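Local atomic coordinates of tryptophan--tRNA ligase (Campylobacter jejuni subsp. jejuni, PDB entry 3TZL), a protein that probably catalyses the ATP-dependent attachment of tryptophan to tRNA(Trp), as a homodimeric class I aminoacyl-tRNA synthetase. Residues I41-A46 / F79-D84; E90-L95 / Y127-A132; M4-G9 / I142-K147. All coordinates share one frame; numbering follows the deposited sequence.

All three contacts line one tryptophan pocket; interactions 1 and 2 each touch the ligand with one segment and interaction 3 with both. Interactions 1 and 2 lie in series and meet directly: His45 CE1 of interaction 1 comes within 3.5 Å of Tyr127 O of interaction 2, and their centres are about 14 Å apart. Both also touch the second subunit. Interaction 3 encloses them in the loop it closes and joins the first strand of the chain to strand 142-144; its centre lies about 15 Å from that of interaction 1 and about 17 Å from that of interaction 2, without direct touch. His45, Met131, Leu7, Gly9 and Val143 all reach the ligand.

Interaction 1 (I41-A46 / F79-D84); sequences IANYHA and FWLQSD. With TRP (tryptophan), chain J.
Gln82 OE1 accepts the backbone N-H of Tyr44 at 2.8 Å, bent to 139° at the hydrogen. Gln82 CG is anti to the backbone N (chi1 -172°) and the chain stays extended beyond it, giving the reach. Its amide lies nearly parallel to the His45 ring, planes 9° apart, with Gln82 NE2 3.3 Å from His45 CD2. Tryptophan CD1 sits over one ring face, 3.5 Å from His45 CD2. Asn43 and Ser83 form a two-bond grip: Asn43 OD1 receives Ser83 N on a lone pair at 3.0 Å, and Asn43 ND2 donates in its amide plane to Ser83 OG at 2.8 Å, fixing the amide's rotation. Ser83 CB rests over the Tyr44 ring, 3.9 Å from its centroid, while the Tyr44 hydroxyl bonds Glu90 of the second subunit. Further out, Ile41 O takes Gln82 N at 3.0 Å and Asn43 N from the opposite face of its plane, the latter closing an inverse gamma turn at Ala42. Asp134, itself bonded to the ligand, bonds both His45 NE2 and Gln82 NE2, consistent with a second-shell role for Gln82. The pocket lies at the C-terminal ends of strands 36-41 and 78-81, where Rossmann-fold class I synthetases bind substrates.

Interaction 2 (E90-L95 / Y127-A132); sequences ELYWIL and YPVLMA. With TRP (tryptophan), chain J.
Behind the tryptophan pocket, helix 122-137 meets helix 87-96 through an apolar seam in which Tyr92 and Leu95 face Val129, Leu130 and Ala132. The axes of the two short segments approach to 8.5 Å, with N-to-C directions 118° apart. Tyr92 has its CG anti to the backbone N (chi1 159°), which carries the ring across to the other helix. There Tyr92 CD1 lies 3.5 Å from Leu130 N in van der Waals contact, and Val129 CB stands in the ring plane at its edge, 3.8 Å from Tyr92 CE1. The methyl Val129 CG1 fits against the backbone of helix 87-96, 3.7 Å from Tyr92 O, and also meets Leu95 CB. One turn on, Leu95 CD1 approaches Ala132 C at 3.9 Å. No hydrogen bond crosses the seam. Met131, a selenomethionine, leaves helix 122-137 on the side away from helix 87-96, and its extended chain meets the ligand, SE 3.5 Å from the tryptophan N and CE 3.8 Å from the indole CE3. Around the seam, Leu95 and Ala132 share Ile159 of helix 150-167, helix 291-320 packs on Leu91 and Ile94, and His122 of the second subunit packs on Tyr92.

Interaction 3 (M4-G9 / I142-K147); sequences MRVLTG and IVPVGK. With TRP (tryptophan), chain J.
Val6 holds CG1 anti to its backbone N (chi1 -179°), which sets that methyl against Pro144 CG at 3.4 Å, tighter than a usual carbon contact. Ile142 instead keeps CG1 beside its own N (chi1 -57°), where Met4 CE, at the end of a chain bent at its last torsion, presses on it at 3.4 Å; Met4, a selenomethionine, also touches a crystal neighbour. The backbone of Ile142 bonds both ways: its N donates to Arg5 O at 3.1 Å, and its O accepts Leu7 N at 3.0 Å. Bonding to both neighbours of Val6 is the parallel pattern, here a single bridge, and the short strand segments run 36° apart. It joins the strands 78-81, 36-41 and 5-10 to 142-144 and 175-177, giving the 3-2-1-4-5 order of the Rossmann fold that class I synthetases share. The pairing does not continue at Pro144, which lacks an N-H: Pro144 CD lies 3.2 Å from Leu7 O. Thr8 OG1 also flanks the proline ring. On the pocket side, Val143 CG1 meets the indole CZ3 at 3.5 Å and Leu7 CD2 meets CH2 at 3.7 Å. Gly9, without a side chain, admits the indole CE3 to 3.3 Å from Gly9 N.

Interaction 1 (I41-A46 / F79-D84)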
# COMPACT_ATOMS: atom_id res chain seq x y z
N ILE B 41 12.61 5.68 11.30
CA ILE B 41 11.50 6.49 11.78
C ILE B 41 10.27 6.06 10.99
O ILE B 41 10.20 6.26 9.78
CB ILE B 41 11.75 7.99 11.52
CG1 ILE B 41 13.09 8.44 12.13
CG2 ILE B 41 10.60 8.83 12.08
CD1 ILE B 41 13.12 8.25 13.63
N ALA B 42 9.30 5.46 11.66
CA ALA B 42 8.20 4.81 10.98
C ALA B 42 7.15 5.83 10.64
O ALA B 42 6.08 5.83 11.24
CB ALA B 42 7.59 3.73 11.88
N ASN B 43 7.44 6.70 9.68
CA ASN B 43 6.49 7.77 9.39
C ASN B 43 5.23 7.35 8.62
O ASN B 43 4.20 8.02 8.76
CB ASN B 43 7.17 9.03 8.78
CG ASN B 43 7.77 8.80 7.40
OD1 ASN B 43 8.29 7.72 7.10
ND2 ASN B 43 7.75 9.84 6.56
N TYR B 44 5.28 6.27 7.83
CA TYR B 44 4.03 5.81 7.18
C TYR B 44 3.04 5.41 8.25
O TYR B 44 1.87 5.77 8.21
CB TYR B 44 4.25 4.63 6.22
CG TYR B 44 4.84 5.00 4.88
CD1 TYR B 44 4.45 6.14 4.20
CD2 TYR B 44 5.79 4.18 4.28
CE1 TYR B 44 4.99 6.45 2.96
CE2 TYR B 44 6.34 4.48 3.06
CZ TYR B 44 5.94 5.61 2.40
OH TYR B 44 6.51 5.87 1.17
N HIS B 45 3.53 4.67 9.24
CA HIS B 45 2.69 4.19 10.34
C HIS B 45 2.09 5.31 11.17
O HIS B 45 1.01 5.17 11.71
CB HIS B 45 3.47 3.23 11.24
CG HIS B 45 3.76 1.90 10.61
ND1 HIS B 45 2.87 0.85 10.64
CD2 HIS B 45 4.85 1.46 9.94
CE1 HIS B 45 3.40 -0.18 9.99
NE2 HIS B 45 4.60 0.16 9.57
N ALA B 46 2.78 6.45 11.26
CA ALA B 46 2.25 7.55 12.07
C ALA B 46 1.03 8.14 11.39
O ALA B 46 0.26 8.87 12.02
CB ALA B 46 3.29 8.62 12.33
N PHE B 79 20.15 3.82 9.56
CA PHE B 79 19.13 4.67 10.16
C PHE B 79 18.47 5.58 9.12
O PHE B 79 19.12 6.43 8.54
CB PHE B 79 19.76 5.52 11.26
CG PHE B 79 18.81 6.47 11.92
CD1 PHE B 79 17.81 6.00 12.76
CD2 PHE B 79 18.94 7.84 11.73
CE1 PHE B 79 16.94 6.88 13.39
CE2 PHE B 79 18.07 8.72 12.37
CZ PHE B 79 17.07 8.24 13.20
N TRP B 80 17.18 5.40 8.91
CA TRP B 80 16.51 6.11 7.84
C TRP B 80 15.07 6.42 8.17
O TRP B 80 14.55 5.99 9.19
CB TRP B 80 16.61 5.31 6.52
CG TRP B 80 15.70 4.13 6.39
CD1 TRP B 80 14.55 4.05 5.65
CD2 TRP B 80 15.86 2.83 7.00
NE1 TRP B 80 13.99 2.80 5.77
CE2 TRP B 80 14.78 2.04 6.59
CE3 TRP B 80 16.82 2.28 7.86
CZ2 TRP B 80 14.63 0.71 7.01
CZ3 TRP B 80 16.67 0.96 8.27
CH2 TRP B 80 15.58 0.19 7.84
N LEU B 81 14.46 7.23 7.32
CA LEU B 81 13.06 7.62 7.43
C LEU B 81 12.29 6.69 6.50
O LEU B 81 12.59 6.61 5.32
CB LEU B 81 12.90 9.06 6.96
CG LEU B 81 11.51 9.69 6.94
CD1 LEU B 81 11.02 9.84 8.36
CD2 LEU B 81 11.58 11.06 6.25
N GLN B 82 11.30 6.00 7.04
CA GLN B 82 10.64 4.90 6.35
C GLN B 82 10.22 5.24 4.92
O GLN B 82 10.49 4.49 3.98
CB GLN B 82 9.41 4.51 7.15
CG GLN B 82 8.71 3.26 6.66
CD GLN B 82 7.44 3.05 7.41
OE1 GLN B 82 6.92 3.98 8.03
NE2 GLN B 82 6.94 1.82 7.39
N SER B 83 9.59 6.39 4.76
CA SER B 83 9.10 6.85 3.46
C SER B 83 10.17 7.21 2.43
O SER B 83 9.83 7.54 1.29
CB SER B 83 8.20 8.05 3.68
OG SER B 83 8.97 9.15 4.11
N ASP B 84 11.46 7.15 2.78
CA ASP B 84 12.49 7.42 1.78
C ASP B 84 12.81 6.15 1.01
O ASP B 84 13.45 6.20 -0.04
CB ASP B 84 13.79 7.98 2.39
CG ASP B 84 13.68 9.45 2.82
OD1 ASP B 84 12.80 10.18 2.30
OD2 ASP B 84 14.49 9.88 3.67
N TRP J . 4.49 -0.79 15.24
CA TRP J . 5.68 -0.29 15.92
C TRP J . 5.31 0.55 17.14
O TRP J . 6.16 0.89 17.97
CB TRP J . 6.56 0.53 14.96
CG TRP J . 7.02 -0.28 13.78
CD1 TRP J . 6.62 -0.15 12.48
CD2 TRP J . 7.92 -1.38 13.83
NE1 TRP J . 7.25 -1.10 11.70
CE2 TRP J . 8.04 -1.88 12.51
CE3 TRP J . 8.65 -2.00 14.85
CZ2 TRP J . 8.87 -2.95 12.19
CZ3 TRP J . 9.46 -3.08 14.54
CH2 TRP J . 9.57 -3.54 13.21
OXT TRP J . 4.14 0.89 17.30

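Interaction 2 (E90-L95 / Y127-A132)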
# COMPACT_ATOMS: atom_id res chain seq x y z
N GLU B 90 5.41 -1.12 -2.27
CA GLU B 90 5.19 -2.13 -3.27
C GLU B 90 5.15 -3.50 -2.60
O GLU B 90 4.27 -4.30 -2.89
CB GLU B 90 6.29 -2.06 -4.32
CG GLU B 90 5.95 -2.81 -5.60
CD GLU B 90 6.68 -2.25 -6.80
OE1 GLU B 90 6.01 -1.95 -7.82
OE2 GLU B 90 7.92 -2.12 -6.72
N LEU B 91 6.09 -3.76 -1.67
CA LEU B 91 6.12 -5.04 -0.97
C LEU B 91 4.85 -5.28 -0.14
O LEU B 91 4.33 -6.38 -0.10
CB LEU B 91 7.36 -5.19 -0.09
CG LEU B 91 7.49 -6.55 0.60
CD1 LEU B 91 7.51 -7.66 -0.46
CD2 LEU B 91 8.75 -6.67 1.53
N TYR B 92 4.39 -4.23 0.52
CA TYR B 92 3.15 -4.25 1.29
C TYR B 92 1.96 -4.75 0.45
O TYR B 92 1.22 -5.64 0.90
CB TYR B 92 2.92 -2.84 1.85
CG TYR B 92 1.52 -2.45 2.25
CD1 TYR B 92 0.84 -3.12 3.26
CD2 TYR B 92 0.91 -1.35 1.67
CE1 TYR B 92 -0.43 -2.73 3.64
CE2 TYR B 92 -0.35 -0.95 2.05
CZ TYR B 92 -1.02 -1.64 3.04
OH TYR B 92 -2.29 -1.24 3.41
N TRP B 93 1.79 -4.23 -0.76
CA TRP B 93 0.73 -4.71 -1.65
C TRP B 93 0.93 -6.18 -2.04
O TRP B 93 -0.02 -6.97 -2.06
CB TRP B 93 0.67 -3.86 -2.91
CG TRP B 93 -0.23 -4.42 -3.97
CD1 TRP B 93 0.15 -4.95 -5.18
CD2 TRP B 93 -1.67 -4.51 -3.94
NE1 TRP B 93 -0.95 -5.37 -5.89
CE2 TRP B 93 -2.08 -5.10 -5.16
CE3 TRP B 93 -2.64 -4.15 -2.99
CZ2 TRP B 93 -3.43 -5.34 -5.46
CZ3 TRP B 93 -3.99 -4.39 -3.30
CH2 TRP B 93 -4.37 -4.98 -4.52
N ILE B 94 2.16 -6.56 -2.36
CA ILE B 94 2.44 -7.96 -2.65
C ILE B 94 2.12 -8.89 -1.48
O ILE B 94 1.44 -9.91 -1.66
CB ILE B 94 3.87 -8.14 -3.16
CG1 ILE B 94 3.98 -7.56 -4.56
CG2 ILE B 94 4.28 -9.60 -3.17
CD1 ILE B 94 5.38 -7.12 -4.90
N LEU B 95 2.57 -8.54 -0.28
CA LEU B 95 2.30 -9.34 0.91
C LEU B 95 0.80 -9.47 1.21
O LEU B 95 0.37 -10.45 1.81
CB LEU B 95 3.02 -8.77 2.14
CG LEU B 95 4.55 -8.74 2.09
CD1 LEU B 95 5.13 -8.35 3.44
CD2 LEU B 95 5.13 -10.11 1.63
N TYR B 127 -2.28 -2.01 8.87
CA TYR B 127 -0.89 -1.73 9.26
C TYR B 127 0.00 -2.90 9.67
O TYR B 127 1.21 -2.81 9.47
CB TYR B 127 -0.79 -0.54 10.21
CG TYR B 127 -0.75 -0.87 11.68
CD1 TYR B 127 0.44 -1.23 12.31
CD2 TYR B 127 -1.89 -0.75 12.45
CE1 TYR B 127 0.46 -1.50 13.68
CE2 TYR B 127 -1.88 -1.03 13.80
CZ TYR B 127 -0.71 -1.40 14.41
OH TYR B 127 -0.74 -1.64 15.77
N PRO B 128 -0.56 -3.99 10.24
CA PRO B 128 0.30 -5.17 10.45
C PRO B 128 0.92 -5.71 9.17
O PRO B 128 1.99 -6.30 9.25
CB PRO B 128 -0.67 -6.21 11.01
CG PRO B 128 -1.72 -5.40 11.70
CD PRO B 128 -1.89 -4.18 10.85
N VAL B 129 0.27 -5.52 8.02
CA VAL B 129 0.86 -5.95 6.75
C VAL B 129 2.03 -5.04 6.35
O VAL B 129 3.05 -5.51 5.85
CB VAL B 129 -0.18 -6.02 5.60
CG1 VAL B 129 0.45 -6.65 4.36
CG2 VAL B 129 -1.40 -6.84 6.01
N LEU B 130 1.87 -3.73 6.56
CA LEU B 130 2.92 -2.80 6.18
C LEU B 130 4.11 -3.05 7.08
O LEU B 130 5.27 -3.09 6.63
CB LEU B 130 2.44 -1.35 6.29
CG LEU B 130 3.53 -0.28 6.07
CD1 LEU B 130 4.25 -0.45 4.73
CD2 LEU B 130 2.91 1.09 6.17
N MSE B 131 3.83 -3.24 8.37
CA MSE B 131 4.85 -3.62 9.33
C MSE B 131 5.53 -4.94 8.95
O MSE B 131 6.74 -5.10 9.15
CB MSE B 131 4.24 -3.75 10.72
CG MSE B 131 5.16 -4.32 11.76
SE MSE B 131 4.51 -3.83 13.56
CE MSE B 131 5.92 -4.64 14.65
N ALA B 132 4.77 -5.88 8.41
CA ALA B 132 5.41 -7.12 7.94
C ALA B 132 6.33 -6.81 6.76
O ALA B 132 7.41 -7.40 6.63
CB ALA B 132 4.38 -8.16 7.57
N TRP J . 4.49 -0.79 15.24
CA TRP J . 5.68 -0.29 15.92
C TRP J . 5.31 0.55 17.14
O TRP J . 6.16 0.89 17.97
CB TRP J . 6.56 0.53 14.96
CG TRP J . 7.02 -0.28 13.78
CD1 TRP J . 6.62 -0.15 12.48
CD2 TRP J . 7.92 -1.38 13.83
NE1 TRP J . 7.25 -1.10 11.70
CE2 TRP J . 8.04 -1.88 12.51
CE3 TRP J . 8.65 -2.00 14.85
CZ2 TRP J . 8.87 -2.95 12.19
CZ3 TRP J . 9.46 -3.08 14.54
CH2 TRP J . 9.57 -3.54 13.21
OXT TRP J . 4.14 0.89 17.30

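Interaction 3 (M4-G9 / I142-K147)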
# COMPACT_ATOMS: atom_id res chain seq x y z
N MSE B 4 23.39 -11.56 13.55
CA MSE B 4 22.00 -11.48 13.08
C MSE B 4 21.43 -10.08 13.05
O MSE B 4 21.61 -9.29 13.98
CB MSE B 4 21.10 -12.31 13.98
CG MSE B 4 21.50 -13.75 14.15
SE MSE B 4 20.30 -14.49 15.48
CE MSE B 4 20.25 -12.92 16.59
N ARG B 5 20.68 -9.79 11.99
CA ARG B 5 20.12 -8.47 11.76
C ARG B 5 18.94 -8.13 12.66
O ARG B 5 17.95 -8.87 12.75
CB ARG B 5 19.73 -8.30 10.29
CG ARG B 5 19.27 -6.88 9.94
CD ARG B 5 19.22 -6.66 8.44
NE ARG B 5 20.54 -6.78 7.81
CZ ARG B 5 20.73 -6.95 6.51
NH1 ARG B 5 19.69 -7.02 5.68
NH2 ARG B 5 21.96 -7.05 6.02
N VAL B 6 19.05 -6.98 13.33
CA VAL B 6 18.05 -6.52 14.28
C VAL B 6 17.41 -5.27 13.73
O VAL B 6 18.09 -4.29 13.40
CB VAL B 6 18.72 -6.19 15.63
CG1 VAL B 6 17.70 -5.73 16.63
CG2 VAL B 6 19.49 -7.38 16.15
N LEU B 7 16.10 -5.27 13.65
CA LEU B 7 15.42 -4.17 13.03
C LEU B 7 14.34 -3.65 13.96
O LEU B 7 13.55 -4.42 14.50
CB LEU B 7 14.80 -4.63 11.72
CG LEU B 7 14.07 -3.58 10.88
CD1 LEU B 7 14.47 -3.78 9.43
CD2 LEU B 7 12.59 -3.74 11.03
N THR B 8 14.31 -2.33 14.13
CA THR B 8 13.37 -1.67 15.03
C THR B 8 12.78 -0.48 14.30
O THR B 8 13.52 0.32 13.76
CB THR B 8 14.09 -1.09 16.27
OG1 THR B 8 14.96 -2.08 16.84
CG2 THR B 8 13.09 -0.64 17.32
N GLY B 9 11.46 -0.38 14.28
CA GLY B 9 10.82 0.80 13.75
C GLY B 9 10.56 1.74 14.90
O GLY B 9 10.20 1.30 15.97
N ILE B 142 15.62 -10.52 13.99
CA ILE B 142 15.22 -10.20 15.35
C ILE B 142 14.52 -8.85 15.35
O ILE B 142 15.06 -7.86 14.84
CB ILE B 142 16.44 -10.07 16.28
CG1 ILE B 142 17.28 -11.35 16.28
CG2 ILE B 142 16.02 -9.72 17.69
CD1 ILE B 142 16.66 -12.52 17.01
N VAL B 143 13.32 -8.81 15.91
CA VAL B 143 12.57 -7.57 16.01
C VAL B 143 12.35 -7.28 17.50
O VAL B 143 11.55 -7.95 18.16
CB VAL B 143 11.21 -7.67 15.27
CG1 VAL B 143 10.50 -6.34 15.26
CG2 VAL B 143 11.40 -8.17 13.84
N PRO B 144 13.09 -6.29 18.05
CA PRO B 144 12.89 -5.93 19.46
C PRO B 144 11.60 -5.16 19.64
O PRO B 144 11.48 -4.08 19.07
CB PRO B 144 14.07 -5.00 19.77
CG PRO B 144 14.99 -5.09 18.60
CD PRO B 144 14.14 -5.49 17.42
N VAL B 145 10.67 -5.71 20.41
CA VAL B 145 9.34 -5.18 20.58
C VAL B 145 8.78 -5.30 21.99
O VAL B 145 9.18 -6.13 22.76
CB VAL B 145 8.38 -5.94 19.74
CG1 VAL B 145 8.57 -5.62 18.32
CG2 VAL B 145 8.57 -7.37 19.96
N GLY B 146 7.79 -4.47 22.28
CA GLY B 146 7.02 -4.59 23.49
C GLY B 146 5.94 -5.64 23.33
O GLY B 146 5.42 -5.83 22.26
N LYS B 147 5.61 -6.33 24.41
CA LYS B 147 4.57 -7.34 24.38
C LYS B 147 3.46 -6.94 23.47
O LYS B 147 2.90 -7.75 22.80
CB LYS B 147 4.00 -7.54 25.78
CG LYS B 147 4.96 -8.14 26.76
CD LYS B 147 4.24 -8.67 28.00
CE LYS B 147 4.84 -8.10 29.27
NZ LYS B 147 4.82 -9.11 30.35
N TRP J . 4.49 -0.79 15.24
CA TRP J . 5.68 -0.29 15.92
C TRP J . 5.31 0.55 17.14
O TRP J . 6.16 0.89 17.97
CB TRP J . 6.56 0.53 14.96
CG TRP J . 7.02 -0.28 13.78
CD1 TRP J . 6.62 -0.15 12.48
CD2 TRP J . 7.92 -1.38 13.83
NE1 TRP J . 7.25 -1.10 11.70
CE2 TRP J . 8.04 -1.88 12.51
CE3 TRP J . 8.65 -2.00 14.85
CZ2 TRP J . 8.87 -2.95 12.19
CZ3 TRP J . 9.46 -3.08 14.54
CH2 TRP J . 9.57 -3.54 13.21
OXT TRP J . 4.14 0.89 17.30